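Local atomic coordinates of catecholate siderophore receptor Fiu (Escherichia coli, PDB entry 6BPM), a protein that imports iron bound to catecholate siderophores across the outer membrane, drawing its energy from TonB, and also serves as receptor for microcins M, H47 and E492. Residues 605-610 with 618-623; 287-292 with 346-351; 57-62 with 81-86. All coordinates share one frame; numbering follows the deposited sequence.

Contact 1: 605-610 with 618-623; sequences KATIKN and GSSSLP
Leu622 and Ile608 meet because both first torsions take the same turn. Leu622 CG lies anti to its own carbonyl carbon (chi1 -61°), and Ile608 CG1 does likewise (chi1 -60°). The two side chains then cross at about a right angle. Leu622 CD2 rests on Ile608 CG1 at 3.7 Å and also touches Ile608 CD1. The other branch serves a second partner: Leu622 CD1 packs on Ala606 CB at 3.6 Å. Leu622 is thus forked over the strand, one methyl for each alternate residue.

The backbones join in a single bridge at Thr607 and Ser621. Leu622 N donates to Ala606 O at 3.1 Å. Ile608 N donates to Ser620 O at 2.7 Å. Ser620 O also takes a CA-H contact from Thr607 CA. Ser620 OG lies 3.8 Å from Thr607 CG2, a simple touch. The other edge of 605-610 pairs with strand 572-588, through Arg579 and Glu581.

With an alanine here instead of Leu622, both methyls are gone; Ile608 would probably lose its apolar partner, and Ala606 CB would keep little more than a touch from the remaining CB. Two backbone bonds hold the loop beside the end of barrel strand 595-610. The Leu622 methyls add apolar contact with Ala606 and Ile608, so the contact joins backbone polarity to side-chain packing, while Ser620 OG merely touches Thr607.

Contact 2: 287-292 with 346-351; sequences DNTTIR and TNLTST
Arg292 and Asn347 lie side by side and point the same way, with the guanidinium and amide planes 50° apart. Arg292 then reaches on along its own face to Thr349. Its NH1 donates to Thr349 OG1 at 3.2 Å, almost straight, with the hydroxyl at the edge of the guanidinium and in its plane. The methyl Thr290 CG2 sits over the centre of one guanidinium face, 3.6 Å above the plane. Asn347 ND2 is bonded beyond the pair, to Tyr416 OH and Ser362 OG, and Thr290 OG1 bonds to Asp284.

The opposite face carries Thr289, Ile291, Leu348 and Ser350. There Thr289 OG1 and Ser350 OG share a hydrogen bond of 2.9 Å. With Leu348 CG anti to the backbone N (chi1 163°) and the second torsion folding the chain over, Leu348 CD1 reaches Thr289 CG2 at 3.6 Å.

Backbone bonds run both ways in the pairs Thr290–Thr349 and Arg292–Asn347. Arg292 N to Asn347 O is 2.7 Å. At the start of strand 289-310, Thr351 N donates to Asn288 O. Strands 289-292 and 346-351 run antiparallel, at 174°, as parts of neighbouring strands 289-310 and 327-354 of the 22-stranded barrel that defines TonB-dependent receptors.

Contact 3: 57-62 with 81-86; sequences NLTDAL and TGDAIY
Thr59 and Asp83 meet inside the plug domain, the globular fold that fills the barrel of a TonB-dependent receptor. Thr59 stands in the first turn of the short helix 58-62, and Asp83 lies in the loop before strand 86-87.

Asp83 can be followed outward from its backbone. CB comes 4.1 Å from Thr59 OG1, at the edge of contact. CG is set anti to the carbonyl carbon (chi1 -62°), which turns the carboxylate toward the helix. The two oxygens then part. OD1 accepts a hydrogen bond of 2.9 Å from Thr59 OG1, which comes from above the carboxylate plane, 36° out of it. OD2 passes over Leu58, 3.7 Å from Leu58 CB and close to Leu58 CD2. The same oxygen makes a salt bridge with Arg109, so each carboxylate oxygen has a polar partner. This arginine probably steadies the negative charge of the buried aspartate. Arg109 also shares a backbone bond with Leu58, and so ties the helix and the acid together.

Asp83 is also the centre of an inverse gamma turn, as is Ala84. Beyond these turns Ile85 comes back to the helix. Its CG1 packs on Leu62 CD1 at 3.9 Å, and Leu62 in turn touches Val119 of strand 114-121.

The helix start has its own lock. Asn57 is the N-cap: its OD1 accepts from Asp60 N at 3.2 Å. Its ND2 donates to Asp60 OD2 at 2.7 Å. On the loop side, Thr59 OG1 also touches a methyl, Ile85 CD1, at 3.5 Å.

Contacts 1 and 2 both involve strands of the barrel sheet, contact 1 through strand 595-610 and a loop that follows it. Contact 3 belongs to the plug; its centre lies about 5 Å from the centre of the whole chain. Contacts 1 and 3 are both partly buried, contact 3 more so, while contact 2 is a surface contact. Contact 2 rests on paired backbone bonds with polar side chains near the surface. Contact 1 has two backbone bonds plus the apolar contacts of one leucine. Contact 3 rests on a buried acid bonded to a hydroxyl and on apolar packing. Between nearest atoms, contacts 1 and 3 are about 5 Å apart, contacts 1 and 2 about 33 Å.

Contact 1: 605-610 with 618-623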
ATOM      1  N   LYS A 605       7.285 -16.340  -8.432  1.00 33.83           N
ATOM      2  CA  LYS A 605       7.719 -16.279  -9.810  1.00 27.41           C
ATOM      3  C   LYS A 605       6.557 -15.624 -10.527  1.00 33.36           C
ATOM      4  O   LYS A 605       5.523 -16.260 -10.755  1.00 31.90           O
ATOM      5  CB  LYS A 605       8.001 -17.670 -10.351  1.00 38.90           C
ATOM      6  CG  LYS A 605       8.602 -17.760 -11.740  1.00 49.45           C
ATOM      7  CD  LYS A 605      10.083 -17.437 -11.718  1.00 66.54           C
ATOM      8  CE  LYS A 605      10.746 -17.824 -13.040  1.00 76.63           C
ATOM      9  NZ  LYS A 605      12.223 -17.639 -13.008  1.00 82.50           N
ATOM     10  N   ALA A 606       6.722 -14.344 -10.849  1.00 28.96           N
ATOM     11  CA  ALA A 606       5.714 -13.574 -11.557  1.00 26.50           C
ATOM     12  C   ALA A 606       6.129 -13.512 -13.019  1.00 37.36           C
ATOM     13  O   ALA A 606       7.223 -13.032 -13.328  1.00 43.01           O
ATOM     14  CB  ALA A 606       5.603 -12.167 -10.965  1.00 20.23           C
ATOM     15  N   THR A 607       5.257 -13.969 -13.918  1.00 29.35           N
ATOM     16  CA  THR A 607       5.670 -14.071 -15.311  1.00 24.18           C
ATOM     17  C   THR A 607       4.458 -13.839 -16.190  1.00 35.46           C
ATOM     18  O   THR A 607       3.312 -14.028 -15.754  1.00 35.23           O
ATOM     19  CB  THR A 607       6.287 -15.442 -15.654  1.00 23.18           C
ATOM     20  OG1 THR A 607       5.378 -16.493 -15.311  1.00 34.85           O
ATOM     21  CG2 THR A 607       7.572 -15.682 -14.887  1.00 21.79           C
ATOM     22  N   ILE A 608       4.741 -13.431 -17.438  1.00 33.41           N
ATOM     23  CA  ILE A 608       3.754 -13.363 -18.512  1.00 36.30           C
ATOM     24  C   ILE A 608       3.549 -14.767 -19.059  1.00 44.19           C
ATOM     25  O   ILE A 608       4.514 -15.472 -19.364  1.00 53.50           O
ATOM     26  CB  ILE A 608       4.219 -12.412 -19.631  1.00 37.07           C
ATOM     27  CG1 ILE A 608       4.435 -10.984 -19.108  1.00 37.92           C
ATOM     28  CG2 ILE A 608       3.214 -12.410 -20.801  1.00 30.27           C
ATOM     29  CD1 ILE A 608       3.196 -10.097 -19.119  1.00 34.22           C
ATOM     30  N   LYS A 609       2.297 -15.204 -19.137  1.00 49.10           N
ATOM     31  CA  LYS A 609       2.011 -16.550 -19.609  1.00 45.31           C
ATOM     32  C   LYS A 609       1.463 -16.565 -21.032  1.00 44.82           C
ATOM     33  O   LYS A 609       1.757 -17.484 -21.792  1.00 44.27           O
ATOM     34  CB  LYS A 609       1.030 -17.227 -18.647  1.00 49.83           C
ATOM     35  CG  LYS A 609       1.360 -18.672 -18.285  1.00 63.79           C
ATOM     36  CD  LYS A 609       0.273 -19.672 -18.719  1.00 77.55           C
ATOM     37  CE  LYS A 609       0.759 -21.110 -18.529  1.00 82.04           C
ATOM     38  NZ  LYS A 609      -0.195 -22.117 -19.055  1.00 86.08           N
ATOM     39  N   ASN A 610       0.709 -15.543 -21.423  1.00 56.93           N
ATOM     40  CA  ASN A 610       0.355 -15.288 -22.814  1.00 51.47           C
ATOM     41  C   ASN A 610       0.409 -13.788 -23.006  1.00 46.91           C
ATOM     42  O   ASN A 610      -0.150 -13.045 -22.195  1.00 54.62           O
ATOM     43  CB  ASN A 610      -1.041 -15.789 -23.179  1.00 58.59           C
ATOM     44  CG  ASN A 610      -1.111 -17.274 -23.279  1.00 71.70           C
ATOM     45  OD1 ASN A 610      -1.784 -17.922 -22.481  1.00 82.37           O
ATOM     46  ND2 ASN A 610      -0.418 -17.834 -24.259  1.00 75.39           N
ATOM     47  N   GLY A 618      13.699  -8.469 -21.976  1.00 29.74           N
ATOM     48  CA  GLY A 618      13.007  -9.307 -22.917  1.00 25.58           C
ATOM     49  C   GLY A 618      12.575 -10.650 -22.398  1.00 33.51           C
ATOM     50  O   GLY A 618      11.906 -11.374 -23.141  1.00 41.85           O
ATOM     51  N   SER A 619      12.858 -10.976 -21.131  1.00 31.82           N
ATOM     52  CA  SER A 619      12.408 -12.231 -20.543  1.00 29.33           C
ATOM     53  C   SER A 619      10.927 -12.120 -20.178  1.00 31.58           C
ATOM     54  O   SER A 619      10.271 -11.109 -20.435  1.00 44.24           O
ATOM     55  CB  SER A 619      13.226 -12.591 -19.300  1.00 28.82           C
ATOM     56  OG  SER A 619      12.840 -11.805 -18.182  1.00 32.99           O
ATOM     57  N   SER A 620      10.383 -13.182 -19.589  1.00 31.77           N
ATOM     58  CA  SER A 620       8.954 -13.262 -19.299  1.00 34.72           C
ATOM     59  C   SER A 620       8.580 -12.745 -17.909  1.00 31.72           C
ATOM     60  O   SER A 620       7.400 -12.781 -17.568  1.00 28.30           O
ATOM     61  CB  SER A 620       8.460 -14.696 -19.438  1.00 39.58           C
ATOM     62  OG  SER A 620       9.047 -15.498 -18.426  1.00 52.27           O
ATOM     63  N   SER A 621       9.545 -12.315 -17.095  1.00 32.68           N
ATOM     64  CA  SER A 621       9.263 -11.839 -15.744  1.00 27.36           C
ATOM     65  C   SER A 621       8.513 -10.512 -15.755  1.00 34.54           C
ATOM     66  O   SER A 621       8.635  -9.704 -16.683  1.00 37.73           O
ATOM     67  CB  SER A 621      10.545 -11.658 -14.932  1.00 28.63           C
ATOM     68  OG  SER A 621      11.311 -12.854 -14.935  1.00 58.15           O
ATOM     69  N   LEU A 622       7.722 -10.296 -14.670  1.00 33.70           N
ATOM     70  CA  LEU A 622       7.002  -9.063 -14.391  1.00 34.54           C
ATOM     71  C   LEU A 622       7.933  -8.073 -13.699  1.00 28.49           C
ATOM     72  O   LEU A 622       8.727  -8.465 -12.843  1.00 24.26           O
ATOM     73  CB  LEU A 622       5.791  -9.329 -13.492  1.00 34.87           C
ATOM     74  CG  LEU A 622       4.717 -10.263 -14.052  1.00 38.86           C
ATOM     75  CD1 LEU A 622       3.478 -10.227 -13.189  1.00 29.78           C
ATOM     76  CD2 LEU A 622       4.400  -9.947 -15.512  1.00 44.58           C
ATOM     77  N   PRO A 623       7.859  -6.794 -14.044  1.00 27.97           N
ATOM     78  CA  PRO A 623       8.785  -5.825 -13.465  1.00 25.72           C
ATOM     79  C   PRO A 623       8.392  -5.413 -12.054  1.00 27.70           C
ATOM     80  O   PRO A 623       7.250  -5.572 -11.607  1.00 33.59           O
ATOM     81  CB  PRO A 623       8.700  -4.642 -14.431  1.00 28.88           C
ATOM     82  CG  PRO A 623       7.323  -4.734 -14.971  1.00 30.97           C
ATOM     83  CD  PRO A 623       6.964  -6.182 -15.036  1.00 26.08           C
TER

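Contact 2: 287-292 with 346-351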
ATOM      1  N   ASP A 287     -26.275 -14.591  22.608  1.00 42.36           N
ATOM      2  CA  ASP A 287     -24.850 -14.816  22.821  1.00 42.06           C
ATOM      3  C   ASP A 287     -24.151 -15.395  21.599  1.00 34.60           C
ATOM      4  O   ASP A 287     -22.916 -15.417  21.570  1.00 36.40           O
ATOM      5  CB  ASP A 287     -24.655 -15.710  24.040  1.00 55.17           C
ATOM      6  CG  ASP A 287     -25.341 -15.149  25.260  1.00 74.80           C
ATOM      7  OD1 ASP A 287     -24.827 -14.151  25.807  1.00 81.68           O
ATOM      8  OD2 ASP A 287     -26.419 -15.654  25.639  1.00 82.80           O
ATOM      9  N   ASN A 288     -24.897 -15.812  20.574  1.00 33.27           N
ATOM     10  CA  ASN A 288     -24.303 -16.371  19.372  1.00 38.30           C
ATOM     11  C   ASN A 288     -24.487 -15.506  18.129  1.00 36.54           C
ATOM     12  O   ASN A 288     -23.869 -15.788  17.100  1.00 36.20           O
ATOM     13  CB  ASN A 288     -24.900 -17.765  19.087  1.00 37.97           C
ATOM     14  CG  ASN A 288     -24.614 -18.771  20.192  1.00 41.90           C
ATOM     15  OD1 ASN A 288     -23.605 -18.679  20.898  1.00 39.71           O
ATOM     16  ND2 ASN A 288     -25.481 -19.772  20.310  1.00 38.13           N
ATOM     17  N   THR A 289     -25.292 -14.457  18.194  1.00 34.79           N
ATOM     18  CA  THR A 289     -25.726 -13.774  16.988  1.00 37.95           C
ATOM     19  C   THR A 289     -25.621 -12.272  17.203  1.00 45.75           C
ATOM     20  O   THR A 289     -26.153 -11.748  18.185  1.00 51.79           O
ATOM     21  CB  THR A 289     -27.161 -14.182  16.645  1.00 35.18           C
ATOM     22  OG1 THR A 289     -27.241 -15.613  16.584  1.00 42.30           O
ATOM     23  CG2 THR A 289     -27.595 -13.595  15.316  1.00 31.08           C
ATOM     24  N   THR A 290     -24.950 -11.591  16.278  1.00 40.88           N
ATOM     25  CA  THR A 290     -24.735 -10.154  16.351  1.00 40.87           C
ATOM     26  C   THR A 290     -24.954  -9.518  14.988  1.00 33.35           C
ATOM     27  O   THR A 290     -24.502 -10.048  13.971  1.00 44.02           O
ATOM     28  CB  THR A 290     -23.318  -9.849  16.852  1.00 49.90           C
ATOM     29  OG1 THR A 290     -23.201 -10.283  18.217  1.00 54.73           O
ATOM     30  CG2 THR A 290     -23.000  -8.351  16.740  1.00 46.66           C
ATOM     31  N   ILE A 291     -25.632  -8.370  14.974  1.00 35.17           N
ATOM     32  CA  ILE A 291     -25.819  -7.555  13.779  1.00 37.68           C
ATOM     33  C   ILE A 291     -25.001  -6.284  13.968  1.00 43.17           C
ATOM     34  O   ILE A 291     -24.924  -5.743  15.078  1.00 42.47           O
ATOM     35  CB  ILE A 291     -27.301  -7.215  13.520  1.00 37.62           C
ATOM     36  CG1 ILE A 291     -28.199  -8.297  14.089  1.00 56.84           C
ATOM     37  CG2 ILE A 291     -27.612  -7.197  12.051  1.00 29.08           C
ATOM     38  CD1 ILE A 291     -29.628  -7.849  14.251  1.00 65.50           C
ATOM     39  N   ARG A 292     -24.356  -5.832  12.891  1.00 35.49           N
ATOM     40  CA  ARG A 292     -23.567  -4.610  12.888  1.00 31.79           C
ATOM     41  C   ARG A 292     -23.970  -3.745  11.704  1.00 34.39           C
ATOM     42  O   ARG A 292     -24.301  -4.245  10.627  1.00 41.02           O
ATOM     43  CB  ARG A 292     -22.076  -4.873  12.800  1.00 30.79           C
ATOM     44  CG  ARG A 292     -21.522  -5.735  13.886  1.00 46.52           C
ATOM     45  CD  ARG A 292     -20.198  -6.340  13.450  1.00 40.60           C
ATOM     46  NE  ARG A 292     -19.629  -7.206  14.479  1.00 36.21           N
ATOM     47  CZ  ARG A 292     -19.942  -8.486  14.628  1.00 40.44           C
ATOM     48  NH1 ARG A 292     -20.831  -9.053  13.819  1.00 43.23           N
ATOM     49  NH2 ARG A 292     -19.372  -9.198  15.590  1.00 41.73           N
ATOM     50  N   THR A 346     -23.862  -3.473   6.592  1.00 34.69           N
ATOM     51  CA  THR A 346     -24.536  -4.305   7.595  1.00 33.13           C
ATOM     52  C   THR A 346     -23.921  -5.709   7.605  1.00 39.20           C
ATOM     53  O   THR A 346     -23.825  -6.357   6.555  1.00 32.36           O
ATOM     54  CB  THR A 346     -26.026  -4.442   7.289  1.00 27.15           C
ATOM     55  OG1 THR A 346     -26.630  -3.147   7.163  1.00 39.78           O
ATOM     56  CG2 THR A 346     -26.717  -5.199   8.408  1.00 43.81           C
ATOM     57  N   ASN A 347     -23.506  -6.176   8.784  1.00 42.64           N
ATOM     58  CA  ASN A 347     -22.932  -7.508   8.951  1.00 39.44           C
ATOM     59  C   ASN A 347     -23.695  -8.312   9.998  1.00 35.04           C
ATOM     60  O   ASN A 347     -24.016  -7.805  11.073  1.00 41.29           O
ATOM     61  CB  ASN A 347     -21.467  -7.434   9.355  1.00 36.01           C
ATOM     62  CG  ASN A 347     -20.886  -8.796   9.638  1.00 46.53           C
ATOM     63  OD1 ASN A 347     -20.635  -9.143  10.793  1.00 56.85           O
ATOM     64  ND2 ASN A 347     -20.679  -9.591   8.584  1.00 41.49           N
ATOM     65  N   LEU A 348     -23.969  -9.574   9.688  1.00 27.01           N
ATOM     66  CA  LEU A 348     -24.598 -10.501  10.623  1.00 36.28           C
ATOM     67  C   LEU A 348     -23.714 -11.734  10.785  1.00 43.66           C
ATOM     68  O   LEU A 348     -23.411 -12.422   9.802  1.00 36.74           O
ATOM     69  CB  LEU A 348     -25.989 -10.906  10.142  1.00 28.46           C
ATOM     70  CG  LEU A 348     -26.550 -12.146  10.818  1.00 33.50           C
ATOM     71  CD1 LEU A 348     -26.692 -11.862  12.292  1.00 35.88           C
ATOM     72  CD2 LEU A 348     -27.892 -12.484  10.220  1.00 31.06           C
ATOM     73  N   THR A 349     -23.276 -11.994  12.013  1.00 43.07           N
ATOM     74  CA  THR A 349     -22.571 -13.220  12.349  1.00 39.52           C
ATOM     75  C   THR A 349     -23.426 -14.037  13.304  1.00 40.96           C
ATOM     76  O   THR A 349     -24.063 -13.491  14.212  1.00 45.23           O
ATOM     77  CB  THR A 349     -21.206 -12.939  12.980  1.00 35.95           C
ATOM     78  OG1 THR A 349     -21.370 -12.164  14.174  1.00 48.65           O
ATOM     79  CG2 THR A 349     -20.354 -12.161  12.020  1.00 29.25           C
ATOM     80  N   SER A 350     -23.446 -15.347  13.087  1.00 39.98           N
ATOM     81  CA  SER A 350     -24.192 -16.240  13.951  1.00 35.92           C
ATOM     82  C   SER A 350     -23.493 -17.585  13.958  1.00 45.33           C
ATOM     83  O   SER A 350     -22.904 -17.988  12.958  1.00 43.87           O
ATOM     84  CB  SER A 350     -25.640 -16.413  13.494  1.00 35.30           C
ATOM     85  OG  SER A 350     -26.333 -17.280  14.396  1.00 48.19           O
ATOM     86  N   THR A 351     -23.550 -18.267  15.101  1.00 49.01           N
ATOM     87  CA  THR A 351     -23.033 -19.620  15.242  1.00 46.17           C
ATOM     88  C   THR A 351     -24.180 -20.531  15.667  1.00 37.07           C
ATOM     89  O   THR A 351     -24.904 -20.208  16.607  1.00 50.66           O
ATOM     90  CB  THR A 351     -21.900 -19.650  16.270  1.00 50.49           C
ATOM     91  OG1 THR A 351     -21.423 -20.986  16.412  1.00 61.55           O
ATOM     92  CG2 THR A 351     -22.408 -19.197  17.619  1.00 48.75           C
TER

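Contact 3: 57-62 with 81-86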
ATOM      1  N   ASN A  57       4.512   4.760   9.837  1.00 30.62           N
ATOM      2  CA  ASN A  57       3.553   4.795   8.745  1.00 26.48           C
ATOM      3  C   ASN A  57       3.384   3.369   8.213  1.00 24.84           C
ATOM      4  O   ASN A  57       4.134   2.464   8.569  1.00 28.04           O
ATOM      5  CB  ASN A  57       4.007   5.752   7.649  1.00 28.24           C
ATOM      6  CG  ASN A  57       5.281   5.290   6.991  1.00 36.54           C
ATOM      7  OD1 ASN A  57       5.243   4.424   6.122  1.00 44.78           O
ATOM      8  ND2 ASN A  57       6.419   5.803   7.443  1.00 24.15           N
ATOM      9  N   LEU A  58       2.392   3.188   7.333  1.00 20.87           N
ATOM     10  CA  LEU A  58       2.042   1.868   6.811  1.00 25.97           C
ATOM     11  C   LEU A  58       3.217   1.215   6.082  1.00 34.92           C
ATOM     12  O   LEU A  58       3.540   0.045   6.312  1.00 40.65           O
ATOM     13  CB  LEU A  58       0.836   1.993   5.868  1.00 33.41           C
ATOM     14  CG  LEU A  58       0.306   0.725   5.188  1.00 35.15           C
ATOM     15  CD1 LEU A  58      -0.066  -0.305   6.273  1.00 18.38           C
ATOM     16  CD2 LEU A  58      -0.881   0.991   4.234  1.00 18.18           C
ATOM     17  N   THR A  59       3.872   1.962   5.200  1.00 41.14           N
ATOM     18  CA  THR A  59       4.953   1.386   4.418  1.00 35.96           C
ATOM     19  C   THR A  59       6.004   0.758   5.324  1.00 35.65           C
ATOM     20  O   THR A  59       6.424  -0.374   5.096  1.00 37.83           O
ATOM     21  CB  THR A  59       5.540   2.456   3.501  1.00 31.82           C
ATOM     22  OG1 THR A  59       4.594   2.710   2.456  1.00 36.25           O
ATOM     23  CG2 THR A  59       6.849   1.995   2.868  1.00 22.99           C
ATOM     24  N   ASP A  60       6.399   1.443   6.392  1.00 38.88           N
ATOM     25  CA  ASP A  60       7.401   0.849   7.258  1.00 38.10           C
ATOM     26  C   ASP A  60       6.828  -0.303   8.070  1.00 38.52           C
ATOM     27  O   ASP A  60       7.590  -1.177   8.512  1.00 34.71           O
ATOM     28  CB  ASP A  60       8.023   1.911   8.162  1.00 48.01           C
ATOM     29  CG  ASP A  60       8.750   2.986   7.369  1.00 74.35           C
ATOM     30  OD1 ASP A  60       9.457   2.640   6.389  1.00 78.61           O
ATOM     31  OD2 ASP A  60       8.619   4.179   7.722  1.00 88.40           O
ATOM     32  N   ALA A  61       5.511  -0.318   8.291  1.00 30.88           N
ATOM     33  CA  ALA A  61       4.909  -1.473   8.948  1.00 31.12           C
ATOM     34  C   ALA A  61       4.963  -2.693   8.037  1.00 33.40           C
ATOM     35  O   ALA A  61       5.228  -3.810   8.500  1.00 35.40           O
ATOM     36  CB  ALA A  61       3.462  -1.162   9.352  1.00 18.83           C
ATOM     37  N   LEU A  62       4.768  -2.486   6.727  1.00 28.57           N
ATOM     38  CA  LEU A  62       4.701  -3.597   5.793  1.00 23.75           C
ATOM     39  C   LEU A  62       6.059  -4.227   5.570  1.00 26.29           C
ATOM     40  O   LEU A  62       6.130  -5.323   5.022  1.00 29.40           O
ATOM     41  CB  LEU A  62       4.108  -3.141   4.467  1.00 18.43           C
ATOM     42  CG  LEU A  62       2.634  -2.737   4.514  1.00 18.36           C
ATOM     43  CD1 LEU A  62       2.160  -2.059   3.205  1.00 18.19           C
ATOM     44  CD2 LEU A  62       1.738  -3.920   4.853  1.00 18.52           C
ATOM     45  N   THR A  81       3.786   8.366  -5.215  1.00 52.00           N
ATOM     46  CA  THR A  81       3.932   9.094  -3.962  1.00 53.74           C
ATOM     47  C   THR A  81       3.159   8.352  -2.880  1.00 50.47           C
ATOM     48  O   THR A  81       2.167   7.677  -3.165  1.00 48.20           O
ATOM     49  CB  THR A  81       3.428  10.550  -4.074  1.00 57.54           C
ATOM     50  OG1 THR A  81       2.182  10.586  -4.785  1.00 58.08           O
ATOM     51  CG2 THR A  81       4.437  11.399  -4.821  1.00 60.83           C
ATOM     52  N   GLY A  82       3.637   8.455  -1.642  1.00 45.04           N
ATOM     53  CA  GLY A  82       2.937   7.808  -0.538  1.00 53.50           C
ATOM     54  C   GLY A  82       3.049   6.287  -0.540  1.00 59.06           C
ATOM     55  O   GLY A  82       4.098   5.709  -0.843  1.00 61.36           O
ATOM     56  N   ASP A  83       1.948   5.623  -0.180  1.00 63.70           N
ATOM     57  CA  ASP A  83       1.923   4.164  -0.041  1.00 58.59           C
ATOM     58  C   ASP A  83       1.647   3.497  -1.394  1.00 46.10           C
ATOM     59  O   ASP A  83       0.597   2.889  -1.619  1.00 41.37           O
ATOM     60  CB  ASP A  83       0.887   3.744   0.998  1.00 54.41           C
ATOM     61  CG  ASP A  83       1.184   4.274   2.405  1.00 59.74           C
ATOM     62  OD1 ASP A  83       2.372   4.475   2.763  1.00 60.41           O
ATOM     63  OD2 ASP A  83       0.209   4.480   3.168  1.00 58.80           O
ATOM     64  N   ALA A  84       2.612   3.634  -2.314  1.00 39.94           N
ATOM     65  CA  ALA A  84       2.536   2.980  -3.631  1.00 39.66           C
ATOM     66  C   ALA A  84       3.100   1.562  -3.527  1.00 45.63           C
ATOM     67  O   ALA A  84       4.217   1.263  -3.943  1.00 36.27           O
ATOM     68  CB  ALA A  84       3.265   3.795  -4.685  1.00 41.35           C
ATOM     69  N   ILE A  85       2.298   0.682  -2.924  1.00 47.49           N
ATOM     70  CA  ILE A  85       2.765  -0.621  -2.461  1.00 36.06           C
ATOM     71  C   ILE A  85       2.618  -1.640  -3.583  1.00 31.83           C
ATOM     72  O   ILE A  85       1.580  -1.699  -4.257  1.00 27.40           O
ATOM     73  CB  ILE A  85       1.996  -1.052  -1.201  1.00 34.64           C
ATOM     74  CG1 ILE A  85       2.224  -0.034  -0.077  1.00 31.44           C
ATOM     75  CG2 ILE A  85       2.375  -2.475  -0.764  1.00 27.31           C
ATOM     76  CD1 ILE A  85       3.684   0.090   0.294  1.00 36.76           C
ATOM     77  N   TYR A  86       3.664  -2.442  -3.787  1.00 27.76           N
ATOM     78  CA  TYR A  86       3.636  -3.558  -4.723  1.00 35.70           C
ATOM     79  C   TYR A  86       3.658  -4.850  -3.912  1.00 35.20           C
ATOM     80  O   TYR A  86       4.398  -4.956  -2.930  1.00 32.30           O
ATOM     81  CB  TYR A  86       4.824  -3.501  -5.709  1.00 30.83           C
ATOM     82  CG  TYR A  86       4.513  -2.743  -6.970  1.00 38.03           C
ATOM     83  CD1 TYR A  86       4.340  -1.350  -6.935  1.00 44.93           C
ATOM     84  CD2 TYR A  86       4.380  -3.392  -8.195  1.00 32.04           C
ATOM     85  CE1 TYR A  86       4.031  -0.625  -8.072  1.00 27.87           C
ATOM     86  CE2 TYR A  86       4.076  -2.663  -9.353  1.00 40.94           C
ATOM     87  CZ  TYR A  86       3.904  -1.276  -9.274  1.00 40.57           C
ATOM     88  OH  TYR A  86       3.601  -0.528 -10.391  1.00 49.56           O
TER